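Local structure of arginyl-tRNA synthetase, putative (Plasmodium falciparum, 5JLD) at residues Ile117-Asn122 with Phe165-Ile170; Asn133-Phe138 with Asn171-Asn176; Thr155-Ser160 with Tyr450-Gln455; Ser276-Met281 with Val329-Tyr334; Asn342-Val347 with Ala373-Val378. The protein probably catalyses the ATP-dependent joining of L-arginine to tRNA(Arg), releasing AMP and diphosphate, as a class I aminoacyl-tRNA synthetase. All coordinates share one frame; numbering follows the deposited sequence.

Contact 1: residues Ile117-Asn122 with Phe165-Ile170; sequences ISININ and FEFLKI
Apolar side chains carry most of this meeting between segment 117-122, a loop that turns into a 3-10 segment at Ile121, and the end of helix 149-167. Phe167, with CG anti to its backbone N (chi1 167°), presents a ring edge: CE2 lies 3.8 Å from Ile119 CD1, the isoleucine chain crossing it at about a right angle. Leu168 runs alongside Ile119, its CD2 3.6 Å from Ile119 CG2. Further on, Ile121 CD1 meets Ile170 CD1 at 3.6 Å, again crosswise. Branched isoleucines suit such a seam because they offer methyls in several directions.

Water makes the polar links. One water joins Ile119 N to Phe167 O; another accepts from Ile121 N and donates to Ile119 O and Leu168 O. The helix ends in a Schellman motif, with Lys169 at positive phi (59°) and Ile170 N bonded to Phe165 O. Helices 522-532 and 564-584 also cover Phe167. Apolar side chains thus supply the packing, while two waters serve main-chain groups that do not meet directly.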
# COMPACT_ATOMS: atom_id res chain seq x y z
N ILE A 117 14.60 -3.72 -12.79
CA ILE A 117 13.90 -2.52 -12.31
C ILE A 117 14.13 -2.32 -10.81
O ILE A 117 13.69 -3.13 -9.99
CB ILE A 117 12.39 -2.60 -12.59
CG1 ILE A 117 12.11 -2.72 -14.09
CG2 ILE A 117 11.69 -1.38 -12.03
CD1 ILE A 117 10.72 -3.21 -14.41
N SER A 118 14.81 -1.24 -10.45
CA SER A 118 15.23 -1.00 -9.07
C SER A 118 15.09 0.47 -8.73
O SER A 118 15.24 1.34 -9.59
CB SER A 118 16.67 -1.44 -8.86
OG SER A 118 16.95 -2.62 -9.59
N ILE A 119 14.82 0.75 -7.46
CA ILE A 119 14.61 2.12 -7.01
C ILE A 119 15.25 2.32 -5.66
O ILE A 119 14.87 1.68 -4.68
CB ILE A 119 13.10 2.47 -6.91
CG1 ILE A 119 12.44 2.53 -8.28
CG2 ILE A 119 12.88 3.81 -6.17
CD1 ILE A 119 10.91 2.77 -8.19
N ASN A 120 16.23 3.20 -5.60
CA ASN A 120 16.82 3.55 -4.33
C ASN A 120 15.95 4.53 -3.58
O ASN A 120 15.68 5.63 -4.08
CB ASN A 120 18.21 4.14 -4.52
CG ASN A 120 18.99 4.15 -3.23
OD1 ASN A 120 18.62 4.86 -2.28
ND2 ASN A 120 20.06 3.35 -3.16
N ILE A 121 15.53 4.17 -2.38
CA ILE A 121 14.63 5.03 -1.62
C ILE A 121 15.21 6.44 -1.33
O ILE A 121 14.46 7.41 -1.21
CB ILE A 121 14.22 4.36 -0.29
CG1 ILE A 121 13.04 5.11 0.36
CG2 ILE A 121 15.43 4.23 0.67
CD1 ILE A 121 12.33 4.30 1.48
N ASN A 122 16.54 6.54 -1.25
CA ASN A 122 17.20 7.83 -1.07
C ASN A 122 16.78 8.85 -2.16
O ASN A 122 16.70 10.06 -1.92
CB ASN A 122 18.73 7.65 -1.09
CG ASN A 122 19.26 6.94 0.18
OD1 ASN A 122 18.64 7.01 1.25
ND2 ASN A 122 20.39 6.25 0.05
N PHE A 165 7.40 -1.50 0.54
CA PHE A 165 8.65 -1.26 1.28
C PHE A 165 9.72 -2.34 1.07
O PHE A 165 10.92 -2.04 1.01
CB PHE A 165 8.36 -1.09 2.76
CG PHE A 165 7.79 0.26 3.09
CD1 PHE A 165 8.59 1.38 3.09
CD2 PHE A 165 6.44 0.40 3.36
CE1 PHE A 165 8.07 2.61 3.38
CE2 PHE A 165 5.92 1.64 3.65
CZ PHE A 165 6.73 2.74 3.67
N GLU A 166 9.29 -3.59 0.91
CA GLU A 166 10.22 -4.70 0.65
C GLU A 166 10.85 -4.53 -0.76
O GLU A 166 12.02 -4.85 -0.98
CB GLU A 166 9.48 -6.05 0.81
CG GLU A 166 9.13 -6.33 2.30
CD GLU A 166 7.99 -7.34 2.54
OE1 GLU A 166 7.38 -7.84 1.57
OE2 GLU A 166 7.70 -7.61 3.73
N PHE A 167 10.08 -4.01 -1.71
CA PHE A 167 10.63 -3.69 -3.02
C PHE A 167 11.73 -2.63 -2.89
O PHE A 167 12.81 -2.77 -3.46
CB PHE A 167 9.55 -3.19 -3.96
CG PHE A 167 10.08 -2.56 -5.21
CD1 PHE A 167 10.70 -3.34 -6.17
CD2 PHE A 167 9.93 -1.21 -5.44
CE1 PHE A 167 11.19 -2.77 -7.34
CE2 PHE A 167 10.41 -0.63 -6.61
CZ PHE A 167 11.05 -1.41 -7.56
N LEU A 168 11.46 -1.61 -2.08
CA LEU A 168 12.44 -0.57 -1.75
C LEU A 168 13.52 -1.05 -0.75
O LEU A 168 14.28 -0.25 -0.22
CB LEU A 168 11.71 0.67 -1.19
CG LEU A 168 10.77 1.31 -2.22
CD1 LEU A 168 9.90 2.44 -1.66
CD2 LEU A 168 11.61 1.81 -3.40
N LYS A 169 13.58 -2.36 -0.50
CA LYS A 169 14.61 -2.97 0.36
C LYS A 169 14.61 -2.39 1.78
O LYS A 169 15.66 -2.25 2.41
CB LYS A 169 16.00 -2.81 -0.28
CG LYS A 169 16.08 -3.35 -1.70
CD LYS A 169 17.52 -3.46 -2.19
CE LYS A 169 17.57 -3.85 -3.66
NZ LYS A 169 17.04 -5.22 -3.90
N ILE A 170 13.43 -2.04 2.26
CA ILE A 170 13.30 -1.52 3.61
C ILE A 170 13.07 -2.66 4.59
O ILE A 170 12.36 -3.62 4.27
CB ILE A 170 12.16 -0.49 3.69
CG1 ILE A 170 12.42 0.66 2.71
CG2 ILE A 170 12.00 0.03 5.09
CD1 ILE A 170 13.75 1.38 2.98
O HOH W 1 14.38 -1.71 -5.76
O HOH W 2 15.72 1.33 -1.79

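Contact 2: residues Asn133-Phe138 with Asn171-Asn176; sequences NVLVDF and NTHRVN
Five main-chain hydrogen bonds join these parallel strands, from Val134 N to Asn171 O at one end to Phe138 N to Val175 O at the other; the shortest, His173 N to Val134 O, is 2.7 Å. Beside the first of them the side chains of Asn133 and Asn171 run together. Asn171 ND2 donates a hydrogen bond to a lone pair of Asn133 OD1 at 2.7 Å, in the carbonyl plane, although the two amide planes stand 76° apart. On the same face Leu135 crosses His173 at about a right angle, CG 3.9 Å from His173 CB, and sets CD1 3.6 Å from Val175 CG2. The strands are the outer members of a beta-alpha-beta unit of the Rossmann-type catalytic domain, connected by helix 149-167. Just past the strand, Phe138 swings its ring back (CG between N and the carbonyl carbon, chi1 65°), so that CE1 at the ring edge lies 4.1 Å from Arg174 CA. Arg174 suits its place by reaching acids of the connecting helix, with salt bridges to Glu166 and Asp159. Asp137 is held by a salt bridge to Arg335.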
# COMPACT_ATOMS: atom_id res chain seq x y z
N ASN A 133 13.64 1.50 9.84
CA ASN A 133 12.75 0.43 10.24
C ASN A 133 11.31 0.87 10.06
O ASN A 133 10.88 1.86 10.65
CB ASN A 133 12.97 0.03 11.70
CG ASN A 133 14.38 -0.43 11.99
OD1 ASN A 133 14.87 -1.40 11.40
ND2 ASN A 133 15.03 0.23 12.95
N VAL A 134 10.56 0.11 9.27
CA VAL A 134 9.16 0.42 9.06
C VAL A 134 8.29 -0.69 9.62
O VAL A 134 8.57 -1.88 9.41
CB VAL A 134 8.84 0.60 7.54
CG1 VAL A 134 7.34 0.71 7.31
CG2 VAL A 134 9.58 1.82 6.96
N LEU A 135 7.22 -0.32 10.32
CA LEU A 135 6.27 -1.30 10.81
C LEU A 135 4.89 -1.01 10.25
O LEU A 135 4.43 0.12 10.32
CB LEU A 135 6.23 -1.30 12.35
CG LEU A 135 5.33 -2.36 13.00
CD1 LEU A 135 5.92 -2.81 14.36
CD2 LEU A 135 3.90 -1.86 13.17
N VAL A 136 4.23 -2.05 9.73
CA VAL A 136 2.87 -1.93 9.22
C VAL A 136 1.93 -2.80 10.08
O VAL A 136 2.10 -4.02 10.19
CB VAL A 136 2.78 -2.33 7.72
CG1 VAL A 136 1.35 -2.14 7.19
CG2 VAL A 136 3.79 -1.52 6.88
N ASP A 137 0.96 -2.14 10.68
CA ASP A 137 -0.03 -2.76 11.56
C ASP A 137 -1.31 -2.95 10.78
O ASP A 137 -1.98 -1.98 10.44
CB ASP A 137 -0.25 -1.86 12.79
CG ASP A 137 -1.19 -2.46 13.82
OD1 ASP A 137 -2.18 -3.13 13.47
OD2 ASP A 137 -0.92 -2.24 15.02
N PHE A 138 -1.66 -4.20 10.47
CA PHE A 138 -2.82 -4.46 9.63
C PHE A 138 -3.49 -5.80 9.90
O PHE A 138 -2.98 -6.62 10.67
CB PHE A 138 -2.45 -4.33 8.13
CG PHE A 138 -1.45 -5.35 7.62
CD1 PHE A 138 -0.15 -5.41 8.13
CD2 PHE A 138 -1.79 -6.21 6.57
CE1 PHE A 138 0.78 -6.34 7.62
CE2 PHE A 138 -0.87 -7.13 6.05
CZ PHE A 138 0.42 -7.20 6.58
N ASN A 171 13.70 -2.58 5.76
CA ASN A 171 13.43 -3.51 6.85
C ASN A 171 11.98 -3.31 7.32
O ASN A 171 11.63 -2.30 7.94
CB ASN A 171 14.42 -3.30 8.01
CG ASN A 171 14.22 -4.32 9.15
OD1 ASN A 171 14.00 -5.51 8.90
ND2 ASN A 171 14.31 -3.84 10.39
N THR A 172 11.13 -4.27 7.01
CA THR A 172 9.69 -4.04 7.16
C THR A 172 9.05 -5.04 8.12
O THR A 172 9.18 -6.25 7.91
CB THR A 172 8.99 -4.12 5.79
OG1 THR A 172 9.70 -3.27 4.89
CG2 THR A 172 7.55 -3.66 5.88
N HIS A 173 8.40 -4.55 9.18
CA HIS A 173 7.76 -5.44 10.15
C HIS A 173 6.29 -5.61 9.79
O HIS A 173 5.52 -4.65 9.85
CB HIS A 173 7.86 -4.90 11.59
CG HIS A 173 9.25 -4.71 12.10
ND1 HIS A 173 9.95 -5.70 12.77
CD2 HIS A 173 10.07 -3.63 12.07
CE1 HIS A 173 11.14 -5.25 13.11
NE2 HIS A 173 11.24 -3.99 12.70
N ARG A 174 5.91 -6.82 9.41
CA ARG A 174 4.52 -7.17 9.17
C ARG A 174 3.84 -7.62 10.49
O ARG A 174 4.09 -8.73 10.98
CB ARG A 174 4.43 -8.28 8.13
CG ARG A 174 5.09 -7.90 6.82
CD ARG A 174 5.38 -9.13 5.99
NE ARG A 174 5.47 -8.77 4.58
CZ ARG A 174 4.46 -8.88 3.73
NH1 ARG A 174 3.29 -9.33 4.18
NH2 ARG A 174 4.60 -8.51 2.45
N VAL A 175 2.97 -6.78 11.03
CA VAL A 175 2.45 -7.03 12.37
C VAL A 175 0.92 -7.12 12.42
O VAL A 175 0.21 -6.22 12.02
CB VAL A 175 2.92 -5.96 13.36
CG1 VAL A 175 2.26 -6.17 14.72
CG2 VAL A 175 4.44 -6.03 13.50
N ASN A 176 0.44 -8.24 12.94
CA ASN A 176 -0.97 -8.47 13.12
C ASN A 176 -1.37 -8.34 14.59
O ASN A 176 -1.11 -9.26 15.36
CB ASN A 176 -1.33 -9.86 12.57
CG ASN A 176 -2.82 -10.07 12.41
OD1 ASN A 176 -3.62 -9.21 12.77
ND2 ASN A 176 -3.19 -11.20 11.83

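Contact 3: residues Thr155-Ser160 with Tyr450-Gln455; sequences TIIGDS and YFDLKQ
Leu453, on helix 436-453, carries this buried contact with helix 149-167. Its CB points toward the partner helix, and CG stands anti to the carbonyl carbon (chi1 -66°), which sends the forked end straight into the facing side chains. CG is the first atom to touch, 3.7 Å from Ile156 CG2. There the chain divides. CD2 settles between two isoleucines, 3.7 Å from Ile156 CG2 and 3.8 Å from Ile157 CG1, each of which crosses the leucine obliquely. CD1 turns to the next helical turn and meets Ser160 CB at 3.7 Å. A leucine suits this spot because its two methyls can serve residues one turn apart, while a small serine lets the neighbouring helix come close.

The serine hydroxyl is not wasted among methyls: Ser160 OG hydrogen-bonds to Leu584 O. Beside Leu453, Asp452 brings OD1 to 4.3 Å from Ile157 CG1, but its charge is answered elsewhere, by a salt bridge from Arg153 on the same helix as Ile157 and by a hydrogen bond with Tyr461. Helix 149-167 begins within the HIGH-type signature (here HVGH) of class I synthetases, so the contact ties that crossover helix of the catalytic domain to helix 436-453. Its chemistry divides the work: methyl packing makes the contact between the helices, while the buried polar ends of Ser160 and Asp452 are satisfied by partners outside it.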
# COMPACT_ATOMS: atom_id res chain seq x y z
N THR A 155 -6.22 -6.35 5.32
CA THR A 155 -5.21 -7.37 5.05
C THR A 155 -4.57 -7.09 3.69
O THR A 155 -3.33 -7.05 3.57
CB THR A 155 -5.83 -8.78 5.10
OG1 THR A 155 -6.42 -8.99 6.40
CG2 THR A 155 -4.80 -9.88 4.85
N ILE A 156 -5.42 -6.85 2.69
CA ILE A 156 -5.00 -6.58 1.30
C ILE A 156 -4.19 -5.28 1.14
O ILE A 156 -3.07 -5.26 0.55
CB ILE A 156 -6.25 -6.53 0.40
CG1 ILE A 156 -6.91 -7.91 0.39
CG2 ILE A 156 -5.88 -6.09 -1.01
CD1 ILE A 156 -8.29 -7.96 -0.24
N ILE A 157 -4.75 -4.20 1.69
CA ILE A 157 -4.05 -2.91 1.68
C ILE A 157 -2.68 -3.01 2.39
O ILE A 157 -1.62 -2.64 1.83
CB ILE A 157 -4.90 -1.83 2.36
CG1 ILE A 157 -6.18 -1.57 1.53
CG2 ILE A 157 -4.08 -0.58 2.59
CD1 ILE A 157 -7.07 -0.49 2.12
N GLY A 158 -2.71 -3.53 3.63
CA GLY A 158 -1.49 -3.63 4.42
C GLY A 158 -0.43 -4.46 3.72
O GLY A 158 0.75 -4.08 3.68
N ASP A 159 -0.83 -5.59 3.14
CA ASP A 159 0.14 -6.41 2.47
C ASP A 159 0.74 -5.67 1.27
O ASP A 159 1.96 -5.74 1.06
CB ASP A 159 -0.46 -7.75 2.03
CG ASP A 159 0.57 -8.60 1.31
OD1 ASP A 159 1.50 -9.10 1.99
OD2 ASP A 159 0.48 -8.72 0.05
N SER A 160 -0.09 -4.96 0.51
CA SER A 160 0.47 -4.17 -0.60
C SER A 160 1.52 -3.15 -0.12
O SER A 160 2.62 -3.07 -0.68
CB SER A 160 -0.64 -3.44 -1.39
OG SER A 160 -0.11 -3.02 -2.64
N TYR A 450 -7.13 -6.69 -6.80
CA TYR A 450 -7.12 -5.53 -7.70
C TYR A 450 -8.37 -4.67 -7.54
O TYR A 450 -8.27 -3.44 -7.45
CB TYR A 450 -7.02 -5.93 -9.18
CG TYR A 450 -6.98 -4.71 -10.08
CD1 TYR A 450 -5.80 -3.98 -10.24
CD2 TYR A 450 -8.12 -4.27 -10.76
CE1 TYR A 450 -5.75 -2.86 -11.04
CE2 TYR A 450 -8.08 -3.15 -11.58
CZ TYR A 450 -6.89 -2.45 -11.71
OH TYR A 450 -6.83 -1.33 -12.51
N PHE A 451 -9.53 -5.31 -7.49
CA PHE A 451 -10.78 -4.57 -7.45
C PHE A 451 -10.81 -3.76 -6.18
O PHE A 451 -11.33 -2.64 -6.18
CB PHE A 451 -12.00 -5.48 -7.53
CG PHE A 451 -13.26 -4.77 -7.96
CD1 PHE A 451 -13.46 -4.41 -9.29
CD2 PHE A 451 -14.25 -4.45 -7.03
CE1 PHE A 451 -14.63 -3.75 -9.69
CE2 PHE A 451 -15.42 -3.80 -7.42
CZ PHE A 451 -15.61 -3.45 -8.76
N ASP A 452 -10.26 -4.29 -5.10
CA ASP A 452 -10.22 -3.47 -3.90
C ASP A 452 -9.18 -2.34 -4.02
O ASP A 452 -9.49 -1.17 -3.76
CB ASP A 452 -9.92 -4.31 -2.66
CG ASP A 452 -10.18 -3.54 -1.38
OD1 ASP A 452 -9.42 -2.58 -1.10
OD2 ASP A 452 -11.16 -3.90 -0.66
N LEU A 453 -7.95 -2.67 -4.39
CA LEU A 453 -6.88 -1.68 -4.34
C LEU A 453 -7.04 -0.57 -5.39
O LEU A 453 -6.47 0.50 -5.22
CB LEU A 453 -5.51 -2.35 -4.50
CG LEU A 453 -5.12 -3.27 -3.33
CD1 LEU A 453 -3.69 -3.79 -3.47
CD2 LEU A 453 -5.30 -2.56 -1.98
N LYS A 454 -7.83 -0.80 -6.44
CA LYS A 454 -8.02 0.25 -7.45
C LYS A 454 -8.92 1.37 -6.92
O LYS A 454 -8.88 2.49 -7.42
CB LYS A 454 -8.60 -0.33 -8.74
CG LYS A 454 -10.09 -0.64 -8.67
CD LYS A 454 -10.66 -0.90 -10.05
CE LYS A 454 -12.17 -1.03 -10.02
NZ LYS A 454 -12.73 -1.04 -11.40
N GLN A 455 -9.72 1.07 -5.90
CA GLN A 455 -10.57 2.08 -5.26
C GLN A 455 -9.73 2.99 -4.38
O GLN A 455 -8.78 2.52 -3.75
CB GLN A 455 -11.65 1.42 -4.38
CG GLN A 455 -12.18 0.07 -4.86
CD GLN A 455 -13.20 0.20 -5.98
OE1 GLN A 455 -13.76 1.27 -6.20
NE2 GLN A 455 -13.45 -0.90 -6.69

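Contact 4: residues Ser276-Met281 with Val329-Tyr334; sequences SFYVPM and VAALYY
Tyr278 O is gripped by one hydrogen bond in its own segment, from Met281 N at 2.9 Å, and in this turn Tyr278 and Met281 both point toward helix 326-337. Together with Phe277 and Tyr334 the tyrosine forms an aromatic cluster that fastens the loop before helix 282-292 to helix 326-337 of the catalytic domain. Phe277 makes a T-shaped pair with Tyr334, its edge toward the tyrosine face, with planes at 79° and Phe277 CE2 3.7 Å from Tyr334 CZ. Tyr278 turns an edge to the same ring in a more offset way, its centroid 6.0 Å from that of Tyr334. One face of Tyr278 receives a methyl in a CH-pi contact, Ala331 CB lying 3.8 Å from the ring centroid. Alanine suits this position since its short side chain admits a ring close to the helix backbone. Met281, an unbranched chain bent at chi3 (76°), adds an oblique Met-aromatic contact to Tyr334. Phe277 CD2 lies over the centre of the opposite face of the Tyr278 ring, 3.7 Å above its plane.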
# COMPACT_ATOMS: atom_id res chain seq x y z
N SER A 276 -2.44 -9.34 24.15
CA SER A 276 -1.87 -10.08 25.28
C SER A 276 -0.37 -9.80 25.41
O SER A 276 0.15 -9.67 26.52
CB SER A 276 -2.10 -11.59 25.14
OG SER A 276 -1.40 -12.12 24.02
N PHE A 277 0.29 -9.68 24.26
CA PHE A 277 1.74 -9.47 24.21
C PHE A 277 2.16 -8.25 25.02
O PHE A 277 3.25 -8.22 25.58
CB PHE A 277 2.23 -9.33 22.75
CG PHE A 277 3.72 -9.07 22.63
CD1 PHE A 277 4.62 -10.13 22.63
CD2 PHE A 277 4.21 -7.79 22.51
CE1 PHE A 277 6.00 -9.91 22.52
CE2 PHE A 277 5.59 -7.55 22.41
CZ PHE A 277 6.48 -8.62 22.41
N TYR A 278 1.29 -7.25 25.12
CA TYR A 278 1.72 -6.04 25.81
C TYR A 278 1.35 -6.03 27.29
O TYR A 278 1.85 -5.20 28.05
CB TYR A 278 1.13 -4.82 25.10
CG TYR A 278 1.52 -4.79 23.64
CD1 TYR A 278 2.75 -4.26 23.23
CD2 TYR A 278 0.67 -5.32 22.67
CE1 TYR A 278 3.12 -4.23 21.87
CE2 TYR A 278 1.02 -5.30 21.31
CZ TYR A 278 2.25 -4.75 20.92
OH TYR A 278 2.60 -4.74 19.60
N VAL A 279 0.51 -6.97 27.68
CA VAL A 279 -0.01 -6.98 29.04
C VAL A 279 1.11 -6.91 30.12
O VAL A 279 0.99 -6.14 31.06
CB VAL A 279 -0.93 -8.20 29.25
CG1 VAL A 279 -1.24 -8.43 30.73
CG2 VAL A 279 -2.22 -8.01 28.43
N PRO A 280 2.21 -7.67 29.96
CA PRO A 280 3.25 -7.57 31.01
C PRO A 280 4.06 -6.27 31.04
O PRO A 280 4.95 -6.17 31.88
CB PRO A 280 4.20 -8.74 30.69
CG PRO A 280 3.42 -9.64 29.76
CD PRO A 280 2.54 -8.72 28.98
N MET A 281 3.81 -5.30 30.17
CA MET A 281 4.60 -4.07 30.25
C MET A 281 3.73 -2.83 30.50
O MET A 281 4.26 -1.72 30.68
CB MET A 281 5.45 -3.90 28.98
CG MET A 281 4.70 -3.64 27.69
SD MET A 281 5.82 -3.66 26.24
CE MET A 281 6.09 -5.43 26.04
N VAL A 329 -1.32 2.66 23.21
CA VAL A 329 -0.22 3.50 23.67
C VAL A 329 1.01 2.64 23.97
O VAL A 329 2.12 2.98 23.56
CB VAL A 329 -0.64 4.32 24.92
CG1 VAL A 329 0.54 5.12 25.45
CG2 VAL A 329 -1.80 5.26 24.56
N ALA A 330 0.82 1.51 24.67
CA ALA A 330 1.93 0.62 24.98
C ALA A 330 2.53 0.04 23.71
O ALA A 330 3.75 -0.08 23.61
CB ALA A 330 1.48 -0.54 25.93
N ALA A 331 1.69 -0.34 22.76
CA ALA A 331 2.22 -0.92 21.53
C ALA A 331 3.09 0.11 20.82
O ALA A 331 4.17 -0.24 20.32
CB ALA A 331 1.10 -1.41 20.61
N LEU A 332 2.65 1.37 20.78
CA LEU A 332 3.49 2.36 20.07
C LEU A 332 4.79 2.62 20.85
O LEU A 332 5.86 2.75 20.25
CB LEU A 332 2.72 3.66 19.83
CG LEU A 332 3.31 4.66 18.82
CD1 LEU A 332 3.95 3.99 17.59
CD2 LEU A 332 2.21 5.61 18.38
N TYR A 333 4.68 2.68 22.19
CA TYR A 333 5.88 2.70 23.05
C TYR A 333 6.89 1.61 22.69
O TYR A 333 8.09 1.86 22.54
CB TYR A 333 5.48 2.55 24.53
CG TYR A 333 6.66 2.13 25.41
CD1 TYR A 333 7.55 3.07 25.90
CD2 TYR A 333 6.88 0.79 25.70
CE1 TYR A 333 8.64 2.68 26.68
CE2 TYR A 333 7.96 0.40 26.47
CZ TYR A 333 8.83 1.35 26.96
OH TYR A 333 9.89 0.95 27.73
N TYR A 334 6.37 0.39 22.55
CA TYR A 334 7.19 -0.77 22.24
C TYR A 334 7.84 -0.64 20.87
O TYR A 334 9.02 -0.86 20.72
CB TYR A 334 6.35 -2.06 22.32
CG TYR A 334 7.10 -3.31 21.89
CD1 TYR A 334 7.92 -4.00 22.78
CD2 TYR A 334 6.99 -3.80 20.59
CE1 TYR A 334 8.61 -5.16 22.38
CE2 TYR A 334 7.67 -4.94 20.18
CZ TYR A 334 8.48 -5.61 21.08
OH TYR A 334 9.13 -6.73 20.64

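Contact 5: residues Asn342-Val347 with Ala373-Val378; sequences NCVIYV and AKLMHV
Ile345 and Met376 lie side by side on one face of the sheet, pointing the same way, with Ile345 CG1 4.0 Å from Met376 SD. Met376, with CG anti to the carbonyl carbon (chi1 -40°) and an extended chi2, also brings SD to 4.1 Å from Cys343 SG; a slim cysteine suits a place beside the long methionine. From its other branch Ile345 sends CG2 to Val378 CG2 at 3.6 Å, the two chains crossing obliquely. Residues of helix 149-167 touch Ile345 and Val347 on this face, so apolar branched chains fit there. The strands are parallel, the two ends of a second beta-alpha-beta unit of the Rossmann-type sheet, connected by helix 353-364. On the opposite face Val344 and Leu375 run together, Val344 CB 4.0 Å from Leu375 CD2, against helices 326-337 and 353-364. Tyr346 lies with a ring edge by Met376 O, and its ring also meets Phe356. His377 NE2 is hydrogen-bonded with Thr348. Five main-chain bonds align the strands; in the shortest, Val378 N sits 2.8 Å from Tyr346 O, but 30° out of the carbonyl plane.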
# COMPACT_ATOMS: atom_id res chain seq x y z
N ASN A 342 11.15 3.79 12.60
CA ASN A 342 11.25 5.14 12.04
C ASN A 342 9.95 5.54 11.36
O ASN A 342 9.65 6.72 11.19
CB ASN A 342 12.42 5.21 11.09
CG ASN A 342 13.71 4.80 11.75
OD1 ASN A 342 14.29 3.75 11.44
ND2 ASN A 342 14.16 5.61 12.71
N CYS A 343 9.15 4.54 11.03
CA CYS A 343 7.84 4.79 10.46
C CYS A 343 6.87 3.71 10.93
O CYS A 343 7.16 2.52 10.87
CB CYS A 343 7.94 4.84 8.92
SG CYS A 343 6.37 5.04 8.06
N VAL A 344 5.71 4.14 11.43
CA VAL A 344 4.68 3.20 11.86
C VAL A 344 3.36 3.52 11.21
O VAL A 344 2.80 4.62 11.36
CB VAL A 344 4.47 3.19 13.39
CG1 VAL A 344 3.49 2.08 13.76
CG2 VAL A 344 5.79 3.00 14.11
N ILE A 345 2.84 2.53 10.51
CA ILE A 345 1.68 2.72 9.70
C ILE A 345 0.56 1.85 10.24
O ILE A 345 0.72 0.65 10.34
CB ILE A 345 1.99 2.37 8.23
CG1 ILE A 345 3.00 3.37 7.65
CG2 ILE A 345 0.72 2.30 7.42
CD1 ILE A 345 3.70 2.86 6.36
N TYR A 346 -0.56 2.47 10.59
CA TYR A 346 -1.74 1.77 11.06
C TYR A 346 -2.80 1.71 9.96
O TYR A 346 -3.38 2.73 9.61
CB TYR A 346 -2.31 2.48 12.28
CG TYR A 346 -1.43 2.37 13.50
CD1 TYR A 346 -0.37 3.25 13.69
CD2 TYR A 346 -1.66 1.39 14.47
CE1 TYR A 346 0.44 3.16 14.81
CE2 TYR A 346 -0.84 1.28 15.61
CZ TYR A 346 0.20 2.18 15.76
OH TYR A 346 1.02 2.12 16.85
N VAL A 347 -3.07 0.52 9.44
CA VAL A 347 -4.10 0.33 8.43
C VAL A 347 -5.42 -0.03 9.10
O VAL A 347 -5.53 -1.13 9.63
CB VAL A 347 -3.69 -0.79 7.42
CG1 VAL A 347 -4.83 -1.09 6.46
CG2 VAL A 347 -2.42 -0.43 6.70
N ALA A 373 9.95 10.10 14.09
CA ALA A 373 9.22 8.95 13.58
C ALA A 373 7.96 9.42 12.84
O ALA A 373 7.19 10.24 13.34
CB ALA A 373 8.86 7.99 14.70
N LYS A 374 7.78 8.89 11.64
CA LYS A 374 6.59 9.16 10.84
C LYS A 374 5.44 8.23 11.23
O LYS A 374 5.50 7.01 11.01
CB LYS A 374 6.91 9.00 9.35
CG LYS A 374 5.97 9.76 8.41
CD LYS A 374 6.33 9.47 6.95
CE LYS A 374 5.68 10.46 5.98
NZ LYS A 374 6.28 10.36 4.62
N LEU A 375 4.40 8.81 11.81
CA LEU A 375 3.28 8.04 12.28
C LEU A 375 2.11 8.27 11.34
O LEU A 375 1.63 9.39 11.18
CB LEU A 375 2.91 8.43 13.72
CG LEU A 375 4.01 8.35 14.77
CD1 LEU A 375 3.54 8.95 16.11
CD2 LEU A 375 4.53 6.91 14.96
N MET A 376 1.62 7.19 10.74
CA MET A 376 0.64 7.34 9.69
C MET A 376 -0.58 6.50 9.98
O MET A 376 -0.49 5.33 10.35
CB MET A 376 1.23 6.94 8.34
CG MET A 376 2.67 7.39 8.09
SD MET A 376 3.21 7.13 6.37
CE MET A 376 2.28 8.42 5.55
N HIS A 377 -1.73 7.12 9.80
CA HIS A 377 -2.96 6.37 9.77
C HIS A 377 -3.40 6.21 8.33
O HIS A 377 -3.53 7.19 7.62
CB HIS A 377 -4.04 7.06 10.59
CG HIS A 377 -5.33 6.31 10.62
ND1 HIS A 377 -6.39 6.62 9.80
CD2 HIS A 377 -5.72 5.25 11.36
CE1 HIS A 377 -7.38 5.79 10.04
NE2 HIS A 377 -7.01 4.95 10.99
N VAL A 378 -3.60 4.96 7.90
CA VAL A 378 -4.11 4.63 6.58
C VAL A 378 -5.53 4.07 6.71
O VAL A 378 -5.73 2.88 7.03
CB VAL A 378 -3.21 3.59 5.85
CG1 VAL A 378 -3.83 3.17 4.53
CG2 VAL A 378 -1.79 4.11 5.65

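In the fold
Contacts 2 and 5 are the heart of the arrangement, their centres about 9 Å apart: both belong to the five-stranded parallel sheet, in which strands 133-137 and 343-349 are neighbours. Helix 149-167 links contacts 1, 2 and 3. It connects the strands of contact 2, enters contact 3 midway and contact 1 at its end, and Phe165 and Ile157 reach residues of contact 5. Contact 4 sits farthest out, about 30 Å from contact 1 between centres, yet Leu332 of its helix packs on contact 5. Along the chain, contacts 1, 2 and 3 interleave, 4 and 5 follow in series, and contact 3 closes last, at 450-455. The five contacts thus draw distant sequence around one catalytic-domain sheet.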